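PDB 3FBT: chorismate mutase and shikimate 5-dehydrogenase fusion protein, which probably catalyses, through this shikimate dehydrogenase part, the reversible NADPH-linked reduction of 3-dehydroshikimate to shikimate in a fusion with chorismate mutase. Local coordinates for residues 61-66 / 249-254; 107-112 / 135-140; 139-142 / 148-151. All blocks are in the same frame, centred on the assembly; numbering follows the deposited sequence.

Interaction 1: residues 61-66 / 249-254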
loop_
_atom_site.group_PDB
_atom_site.type_symbol
_atom_site.label_atom_id
_atom_site.label_comp_id
_atom_site.label_asym_id
_atom_site.label_seq_id
_atom_site.Cartn_x
_atom_site.Cartn_y
_atom_site.Cartn_z
ATOM N N GLY A 61 1.248 6.431 -7.010
ATOM C CA GLY A 61 1.058 7.896 -7.013
ATOM C C GLY A 61 0.599 8.378 -5.669
ATOM O O GLY A 61 -0.083 7.641 -4.984
ATOM N N LEU A 62 1.091 9.548 -5.242
ATOM C CA LEU A 62 0.760 10.185 -3.922
ATOM C C LEU A 62 0.273 11.621 -4.056
ATOM O O LEU A 62 0.830 12.402 -4.814
ATOM C CB LEU A 62 1.997 10.276 -2.980
ATOM C CG LEU A 62 2.585 9.003 -2.358
ATOM C CD1 LEU A 62 3.790 9.228 -1.360
ATOM C CD2 LEU A 62 1.479 8.298 -1.655
ATOM N N ASN A 63 -0.771 11.977 -3.344
ATOM C CA ASN A 63 -1.024 13.376 -3.072
ATOM C C ASN A 63 -0.212 13.810 -1.821
ATOM O O ASN A 63 0.127 13.004 -0.951
ATOM C CB ASN A 63 -2.512 13.612 -2.854
ATOM C CG ASN A 63 -3.327 13.512 -4.149
ATOM O OD1 ASN A 63 -4.314 12.830 -4.203
ATOM N ND2 ASN A 63 -2.922 14.211 -5.146
ATOM N N VAL A 64 0.136 15.083 -1.762
ATOM C CA VAL A 64 0.910 15.610 -0.641
ATOM C C VAL A 64 0.091 16.744 -0.047
ATOM O O VAL A 64 -0.400 17.566 -0.769
ATOM C CB VAL A 64 2.166 16.235 -1.107
ATOM C CG1 VAL A 64 2.965 16.730 0.100
ATOM C CG2 VAL A 64 3.045 15.186 -1.990
ATOM N N THR A 65 -0.047 16.802 1.262
ATOM C CA THR A 65 -0.682 17.979 1.913
ATOM C C THR A 65 0.275 18.586 2.957
ATOM O O THR A 65 1.499 18.405 2.877
ATOM C CB THR A 65 -2.036 17.593 2.551
ATOM O OG1 THR A 65 -2.811 18.761 2.919
ATOM C CG2 THR A 65 -1.816 16.686 3.772
ATOM N N ILE A 66 -0.296 19.282 3.960
ATOM C CA ILE A 66 0.485 19.999 4.955
ATOM C C ILE A 66 1.132 19.043 5.912
ATOM O O ILE A 66 0.531 18.083 6.304
ATOM C CB ILE A 66 -0.476 20.801 5.887
ATOM C CG1 ILE A 66 -0.997 22.053 5.185
ATOM C CG2 ILE A 66 0.219 21.071 7.313
ATOM C CD1 ILE A 66 0.090 23.074 4.857
ATOM N N GLU A 249 -5.136 11.118 -13.559
ATOM C CA GLU A 249 -4.718 11.275 -14.961
ATOM C C GLU A 249 -3.227 11.286 -15.022
ATOM O O GLU A 249 -2.638 10.645 -15.866
ATOM C CB GLU A 249 -5.266 12.563 -15.609
ATOM C CG GLU A 249 -6.859 12.593 -15.770
ATOM C CD GLU A 249 -7.364 13.952 -16.338
ATOM O OE1 GLU A 249 -8.479 13.989 -16.880
ATOM O OE2 GLU A 249 -6.646 14.986 -16.280
ATOM N N ILE A 250 -2.578 12.044 -14.144
ATOM C CA ILE A 250 -1.147 12.083 -14.230
ATOM C C ILE A 250 -0.476 10.751 -13.782
ATOM O O ILE A 250 0.535 10.311 -14.367
ATOM C CB ILE A 250 -0.626 13.247 -13.388
ATOM C CG1 ILE A 250 -0.984 14.638 -14.019
ATOM C CG2 ILE A 250 0.819 13.042 -13.087
ATOM C CD1 ILE A 250 -1.056 15.802 -12.912
ATOM N N TRP A 251 -1.020 10.113 -12.736
ATOM C CA TRP A 251 -0.463 8.852 -12.231
ATOM C C TRP A 251 -0.564 7.715 -13.276
ATOM O O TRP A 251 0.374 6.982 -13.503
ATOM C CB TRP A 251 -1.155 8.384 -10.904
ATOM C CG TRP A 251 -0.904 9.351 -9.736
ATOM C CD1 TRP A 251 0.198 10.072 -9.513
ATOM C CD2 TRP A 251 -1.807 9.618 -8.622
ATOM N NE1 TRP A 251 0.018 10.846 -8.324
ATOM C CE2 TRP A 251 -1.216 10.571 -7.804
ATOM C CE3 TRP A 251 -3.071 9.136 -8.281
ATOM C CZ2 TRP A 251 -1.832 11.037 -6.625
ATOM C CZ3 TRP A 251 -3.677 9.592 -7.163
ATOM C CH2 TRP A 251 -3.070 10.547 -6.342
ATOM N N ASN A 252 -1.741 7.570 -13.849
ATOM C CA ASN A 252 -2.017 6.474 -14.697
ATOM C C ASN A 252 -1.960 6.821 -16.170
ATOM O O ASN A 252 -2.308 5.996 -16.992
ATOM C CB ASN A 252 -3.366 5.935 -14.328
ATOM C CG ASN A 252 -3.415 5.570 -12.871
ATOM O OD1 ASN A 252 -2.594 4.776 -12.409
ATOM N ND2 ASN A 252 -4.300 6.223 -12.109
ATOM N N ASP A 253 -1.492 8.018 -16.499
ATOM C CA ASP A 253 -1.414 8.493 -17.896
ATOM C C ASP A 253 -2.648 8.133 -18.657
ATOM O O ASP A 253 -2.557 7.427 -19.690
ATOM C CB ASP A 253 -0.187 7.901 -18.571
ATOM C CG ASP A 253 1.091 8.563 -18.076
ATOM O OD1 ASP A 253 1.117 9.819 -18.106
ATOM O OD2 ASP A 253 2.048 7.870 -17.628
ATOM N N ILE A 254 -3.806 8.560 -18.131
ATOM C CA ILE A 254 -5.119 8.371 -18.781
ATOM C C ILE A 254 -5.839 9.726 -18.856
ATOM O O ILE A 254 -5.353 10.696 -18.290
ATOM C CB ILE A 254 -6.031 7.403 -17.957
ATOM C CG1 ILE A 254 -6.118 7.825 -16.474
ATOM C CG2 ILE A 254 -5.573 5.947 -18.070
ATOM C CD1 ILE A 254 -7.287 7.128 -15.691
#
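Trp251 sets its indole CG beside its own backbone N and anti to its carbonyl carbon (chi1 -65°), which carries the ring from near the end of its helix onto the backbone of Gly61 and Leu62; Asn63, with its CG likewise beside the backbone N, brings its amide to the far end of the same ring. Gly61 CA sits over one face of the five-membered ring in a CH-pi contact, 3.4 Å from the centroid and 9° off the normal, and Leu62 N lies over the same face, offset toward the rim. With no side chain on Gly61, the indole can rest directly on the strand. Leu62 C meets Trp251 CZ2 at 3.4 Å, approaching obliquely. Strand 61-64 runs between strands 6-12 and 91-94 in the mixed sheet of the substrate-binding domain, and helix 237-252 comes back from the C-terminal part of the chain to cover it. At the six-membered end of the indole, Asn63 OD1 lies at the edge, near the ring plane, 3.4 Å from Trp251 CH2, with amide and ring turned 50° apart. This buried amide is gripped at both ends: OD1 is hydrogen-bonded to Tyr37 OH, ND2 to Ser247 OG and, weakly, to Asn90 O. Gln243 and Asn90, predicted to bind shikimate, lie close to it, while Trp251 NE1 makes a weak hydrogen bond to Leu92 O.

Interaction 2: residues 107-112 / 135-140. With SO4 (sulfate ion), chain F.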
loop_
_atom_site.group_PDB
_atom_site.type_symbol
_atom_site.label_atom_id
_atom_site.label_comp_id
_atom_site.label_asym_id
_atom_site.label_seq_id
_atom_site.Cartn_x
_atom_site.Cartn_y
_atom_site.Cartn_z
ATOM N N ILE A 107 -5.404 23.017 -11.254
ATOM C CA ILE A 107 -6.230 22.456 -12.343
ATOM C C ILE A 107 -7.634 22.321 -11.822
ATOM O O ILE A 107 -8.613 22.639 -12.489
ATOM C CB ILE A 107 -5.713 21.071 -12.777
ATOM C CG1 ILE A 107 -4.258 21.184 -13.215
ATOM C CG2 ILE A 107 -6.558 20.530 -13.923
ATOM C CD1 ILE A 107 -3.713 19.967 -14.001
ATOM N N GLY A 108 -7.759 21.811 -10.597
ATOM C CA GLY A 108 -9.106 21.685 -10.016
ATOM C C GLY A 108 -9.835 23.049 -9.936
ATOM O O GLY A 108 -11.062 23.139 -10.125
ATOM N N PHE A 109 -9.110 24.083 -9.571
ATOM C CA PHE A 109 -9.746 25.375 -9.315
ATOM C C PHE A 109 -10.306 25.883 -10.685
ATOM O O PHE A 109 -11.454 26.267 -10.789
ATOM C CB PHE A 109 -8.728 26.376 -8.760
ATOM C CG PHE A 109 -9.320 27.757 -8.469
ATOM C CD1 PHE A 109 -10.279 27.927 -7.500
ATOM C CD2 PHE A 109 -8.983 28.833 -9.252
ATOM C CE1 PHE A 109 -10.827 29.188 -7.261
ATOM C CE2 PHE A 109 -9.533 30.091 -9.014
ATOM C CZ PHE A 109 -10.454 30.258 -8.024
ATOM N N GLY A 110 -9.497 25.777 -11.722
ATOM C CA GLY A 110 -9.949 26.154 -13.059
ATOM C C GLY A 110 -11.154 25.346 -13.525
ATOM O O GLY A 110 -12.024 25.892 -14.215
ATOM N N LYS A 111 -11.242 24.058 -13.160
ATOM C CA LYS A 111 -12.373 23.291 -13.665
ATOM C C LYS A 111 -13.649 23.766 -13.007
ATOM O O LYS A 111 -14.759 23.714 -13.603
ATOM C CB LYS A 111 -12.206 21.771 -13.492
ATOM C CG LYS A 111 -11.002 21.155 -14.223
ATOM C CD LYS A 111 -11.247 20.694 -15.649
ATOM C CE LYS A 111 -9.857 20.444 -16.379
ATOM N NZ LYS A 111 -9.905 19.999 -17.831
ATOM N N MET A 112 -13.513 24.180 -11.746
ATOM C CA MET A 112 -14.638 24.642 -10.968
ATOM C C MET A 112 -15.250 25.982 -11.532
ATOM O O MET A 112 -16.478 26.132 -11.637
ATOM C CB MET A 112 -14.216 24.775 -9.518
ATOM C CG MET A 112 -15.359 25.110 -8.567
ATOM S SD MET A 112 -14.832 25.728 -6.909
ATOM C CE MET A 112 -13.391 26.606 -7.179
ATOM N N ARG A 135 -2.104 30.037 -2.933
ATOM C CA ARG A 135 -1.025 30.107 -3.892
ATOM C C ARG A 135 -1.466 29.684 -5.297
ATOM O O ARG A 135 -1.210 30.384 -6.323
ATOM C CB ARG A 135 0.103 29.200 -3.399
ATOM C CG ARG A 135 0.796 29.746 -2.204
ATOM C CD ARG A 135 2.033 28.881 -1.783
ATOM N NE ARG A 135 1.561 27.607 -1.233
ATOM C CZ ARG A 135 2.147 26.968 -0.220
ATOM N NH1 ARG A 135 3.230 27.492 0.348
ATOM N NH2 ARG A 135 1.654 25.814 0.222
ATOM N N ALA A 136 -2.130 28.529 -5.365
ATOM C CA ALA A 136 -2.542 28.029 -6.685
ATOM C C ALA A 136 -3.665 28.884 -7.270
ATOM O O ALA A 136 -3.680 29.126 -8.424
ATOM C CB ALA A 136 -2.967 26.568 -6.606
ATOM N N VAL A 137 -4.593 29.335 -6.465
ATOM C CA VAL A 137 -5.704 30.228 -6.912
ATOM C C VAL A 137 -5.118 31.570 -7.474
ATOM O O VAL A 137 -5.543 32.045 -8.526
ATOM C CB VAL A 137 -6.629 30.474 -5.705
ATOM C CG1 VAL A 137 -7.592 31.673 -5.863
ATOM C CG2 VAL A 137 -7.382 29.240 -5.334
ATOM N N LEU A 138 -4.124 32.167 -6.795
ATOM C CA LEU A 138 -3.512 33.442 -7.234
ATOM C C LEU A 138 -2.724 33.251 -8.532
ATOM O O LEU A 138 -2.789 34.092 -9.429
ATOM C CB LEU A 138 -2.565 34.001 -6.152
ATOM C CG LEU A 138 -3.238 34.437 -4.841
ATOM C CD1 LEU A 138 -2.254 34.602 -3.661
ATOM C CD2 LEU A 138 -4.122 35.731 -5.026
ATOM N N GLN A 139 -1.999 32.144 -8.680
ATOM C CA GLN A 139 -1.349 31.890 -9.967
ATOM C C GLN A 139 -2.388 31.764 -11.082
ATOM O O GLN A 139 -2.202 32.319 -12.177
ATOM C CB GLN A 139 -0.486 30.636 -9.936
ATOM C CG GLN A 139 0.283 30.476 -11.178
ATOM C CD GLN A 139 1.314 31.563 -11.274
ATOM O OE1 GLN A 139 1.850 32.008 -10.256
ATOM N NE2 GLN A 139 1.595 32.018 -12.502
ATOM N N TYR A 140 -3.469 31.018 -10.818
ATOM C CA TYR A 140 -4.503 30.889 -11.838
ATOM C C TYR A 140 -5.134 32.238 -12.258
ATOM O O TYR A 140 -5.228 32.493 -13.455
ATOM C CB TYR A 140 -5.581 29.941 -11.376
ATOM C CG TYR A 140 -6.635 29.665 -12.408
ATOM C CD1 TYR A 140 -6.494 28.600 -13.342
ATOM C CD2 TYR A 140 -7.765 30.434 -12.460
ATOM C CE1 TYR A 140 -7.469 28.354 -14.323
ATOM C CE2 TYR A 140 -8.751 30.211 -13.444
ATOM C CZ TYR A 140 -8.620 29.180 -14.344
ATOM O OH TYR A 140 -9.656 29.000 -15.230
HETATM S S SO4 F . 2.830 23.356 3.109
HETATM O O1 SO4 F . 1.731 24.275 2.778
HETATM O O2 SO4 F . 3.297 23.509 4.495
HETATM O O3 SO4 F . 2.300 22.020 2.945
HETATM O O4 SO4 F . 3.966 23.770 2.310
#
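Arg135 NH2 donates a somewhat bent hydrogen bond to sulfate O1 at 3.0 Å, and the sulfur lies in the guanidinium plane, at its edge. A bend at chi3 turns the end of the arginine toward the ion. The sulfate, probably from the crystallisation liquor, is also held by the backbone N of Lys69, the predicted proton acceptor. No hydrogen bond joins the two helices, which meet mainly through rings, methyls and the Gly110 backbone. Phe109 has its CG anti to the backbone N (chi1 180°), which extends the ring from helix 105-115 into the angle between Val137 and Tyr140. Val137 CG2 lies over the centre of one face of this ring in a CH-pi contact, 3.9 Å from the centroid, while its other methyl, CG1, reaches Phe109 CZ at 3.9 Å. The edge of the same ring is directed at the face of Tyr140 in an offset edge-to-face pair, with centroids 5.6 Å apart and planes at 86°; Phe109 CD2 and Tyr140 CD2 are 3.8 Å apart. The second of the helices, 134-143, follows the glycine-rich turn of a Rossmann-type fold, whose residues 129-133 are predicted to bind NADP(+). The short segments cross at -59°, their axes 9.6 Å apart. Gly110 has no side chain to intrude, and its backbone lies directly against the phenol: Gly110 CA is 3.5 Å from Tyr140 CZ, and Gly110 N stands over the ring, offset toward its rim. Tyr140 makes another edge-to-face pair with Tyr106, one turn before Gly110 on helix 105-115. Phe109 also touches Met239 of helix 237-252 and lies close to Leu213, a predicted NADP(+)-binding residue.

Interaction 3: residues 139-142 / 148-151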
loop_
_atom_site.group_PDB
_atom_site.type_symbol
_atom_site.label_atom_id
_atom_site.label_comp_id
_atom_site.label_asym_id
_atom_site.label_seq_id
_atom_site.Cartn_x
_atom_site.Cartn_y
_atom_site.Cartn_z
ATOM N N GLN A 139 -1.999 32.144 -8.680
ATOM C CA GLN A 139 -1.349 31.890 -9.967
ATOM C C GLN A 139 -2.388 31.764 -11.082
ATOM O O GLN A 139 -2.202 32.319 -12.177
ATOM C CB GLN A 139 -0.486 30.636 -9.936
ATOM C CG GLN A 139 0.283 30.476 -11.178
ATOM C CD GLN A 139 1.314 31.563 -11.274
ATOM O OE1 GLN A 139 1.850 32.008 -10.256
ATOM N NE2 GLN A 139 1.595 32.018 -12.502
ATOM N N TYR A 140 -3.469 31.018 -10.818
ATOM C CA TYR A 140 -4.503 30.889 -11.838
ATOM C C TYR A 140 -5.134 32.238 -12.258
ATOM O O TYR A 140 -5.228 32.493 -13.455
ATOM C CB TYR A 140 -5.581 29.941 -11.376
ATOM C CG TYR A 140 -6.635 29.665 -12.408
ATOM C CD1 TYR A 140 -6.494 28.600 -13.342
ATOM C CD2 TYR A 140 -7.765 30.434 -12.460
ATOM C CE1 TYR A 140 -7.469 28.354 -14.323
ATOM C CE2 TYR A 140 -8.751 30.211 -13.444
ATOM C CZ TYR A 140 -8.620 29.180 -14.344
ATOM O OH TYR A 140 -9.656 29.000 -15.230
ATOM N N LEU A 141 -5.554 33.074 -11.292
ATOM C CA LEU A 141 -6.201 34.358 -11.586
ATOM C C LEU A 141 -5.335 35.256 -12.469
ATOM O O LEU A 141 -5.802 35.905 -13.420
ATOM C CB LEU A 141 -6.529 35.132 -10.322
ATOM C CG LEU A 141 -7.425 34.497 -9.278
ATOM C CD1 LEU A 141 -7.415 35.354 -7.995
ATOM C CD2 LEU A 141 -8.842 34.256 -9.851
ATOM N N LYS A 142 -4.068 35.251 -12.163
ATOM C CA LYS A 142 -3.114 36.003 -12.871
ATOM C C LYS A 142 -2.850 35.378 -14.265
ATOM O O LYS A 142 -2.748 36.099 -15.256
ATOM C CB LYS A 142 -1.839 36.024 -12.056
ATOM C CG LYS A 142 -0.662 36.162 -12.931
ATOM C CD LYS A 142 0.592 36.612 -12.141
ATOM C CE LYS A 142 1.671 37.094 -13.106
ATOM N NZ LYS A 142 2.200 35.922 -13.879
ATOM N N ASP A 148 -7.865 43.101 -11.738
ATOM C CA ASP A 148 -7.054 43.234 -10.569
ATOM C C ASP A 148 -7.318 42.134 -9.544
ATOM O O ASP A 148 -8.436 41.599 -9.471
ATOM C CB ASP A 148 -7.406 44.531 -9.921
ATOM C CG ASP A 148 -6.228 45.208 -9.393
ATOM O OD1 ASP A 148 -6.404 46.384 -8.998
ATOM O OD2 ASP A 148 -5.126 44.593 -9.423
ATOM N N ILE A 149 -6.298 41.865 -8.724
ATOM C CA ILE A 149 -6.310 40.770 -7.749
ATOM C C ILE A 149 -6.000 41.325 -6.361
ATOM O O ILE A 149 -4.946 41.846 -6.140
ATOM C CB ILE A 149 -5.279 39.699 -8.110
ATOM C CG1 ILE A 149 -5.730 38.959 -9.375
ATOM C CG2 ILE A 149 -5.150 38.675 -6.967
ATOM C CD1 ILE A 149 -4.563 38.312 -10.183
ATOM N N TYR A 150 -6.937 41.248 -5.446
ATOM C CA TYR A 150 -6.632 41.609 -4.116
ATOM C C TYR A 150 -6.430 40.339 -3.299
ATOM O O TYR A 150 -7.160 39.402 -3.477
ATOM C CB TYR A 150 -7.774 42.451 -3.512
ATOM C CG TYR A 150 -7.799 43.832 -4.139
ATOM C CD1 TYR A 150 -7.103 44.897 -3.557
ATOM C CD2 TYR A 150 -8.491 44.061 -5.336
ATOM C CE1 TYR A 150 -7.112 46.179 -4.153
ATOM C CE2 TYR A 150 -8.509 45.319 -5.949
ATOM C CZ TYR A 150 -7.834 46.375 -5.356
ATOM O OH TYR A 150 -7.856 47.604 -5.975
ATOM N N VAL A 151 -5.492 40.384 -2.359
ATOM C CA VAL A 151 -5.330 39.341 -1.368
ATOM C C VAL A 151 -5.616 39.937 -0.035
ATOM O O VAL A 151 -5.005 40.927 0.333
ATOM C CB VAL A 151 -3.886 38.847 -1.392
ATOM C CG1 VAL A 151 -3.629 37.823 -0.282
ATOM C CG2 VAL A 151 -3.538 38.286 -2.838
#
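Ile149 and Leu141 meet at a slant, the isoleucine rising from its strand toward the helix and the leucine descending toward the sheet. The long branch of Ile149 does most of the touching. Its CG1 stands beside the backbone N and anti to the carbonyl carbon (chi1 -70°), and the nearly extended second torsion (chi2 155°) pushes CD1 outward until it lodges against the helix backbone. There CD1 lies 3.7 Å from Leu141 CB and equally 3.7 Å from Lys142 N, so the methyl fits against the start of one side chain and the peptide that follows it. The short branch points another way: Ile149 CG2 comes to 4.1 Å from Leu141 CD1, farther out along the leucine. Leu141 is thus met at its base by one arm of Ile149 and at its tip by the other. Lys142 adds only the root of its side chain, CB being 4.0 Å from Ile149 CD1, and its amino end leads away from the strand. No hydrogen bond joins the two segments; within 148-151, Asp148 OD2 accepts a weak bond from Ile149 N, and Asp148 OD1 forms a salt bridge with Lys167. This is the return half of a beta-alpha-beta crossover in the Rossmann-type domain: strand 124-128, helix 134-143, strand 148-153. Leu141 also packs on Cys125 and Val127 of the first strand, so the helix spans both strands, and strand 148-153 runs parallel between 124-128 and 167-170.

How the interactions relate
From the N terminus, strand 61-64 of the substrate-binding domain opens the longest loop, which interaction 1 closes on residues 249-254, 183 residues on from the nearest end of 61-66. Interactions 2 and 3 both nest inside it. Interaction 2 closes a short loop from helix 105-115 to helix 134-143; interaction 3 begins on that same helix, sharing Gln139 and Tyr140, and closes the brief turn to strand 148-153. These two touch where Leu138 packs against Ile149 and Val151. Interaction 1 touches neither, though its nearest atoms come to about 5 Å from those of interaction 2. It ties helix 237-252 to the substrate-binding sheet; the others join helix 105-115 to helix 134-143, and that helix to strand 148-153, in the part that probably binds NADP(+).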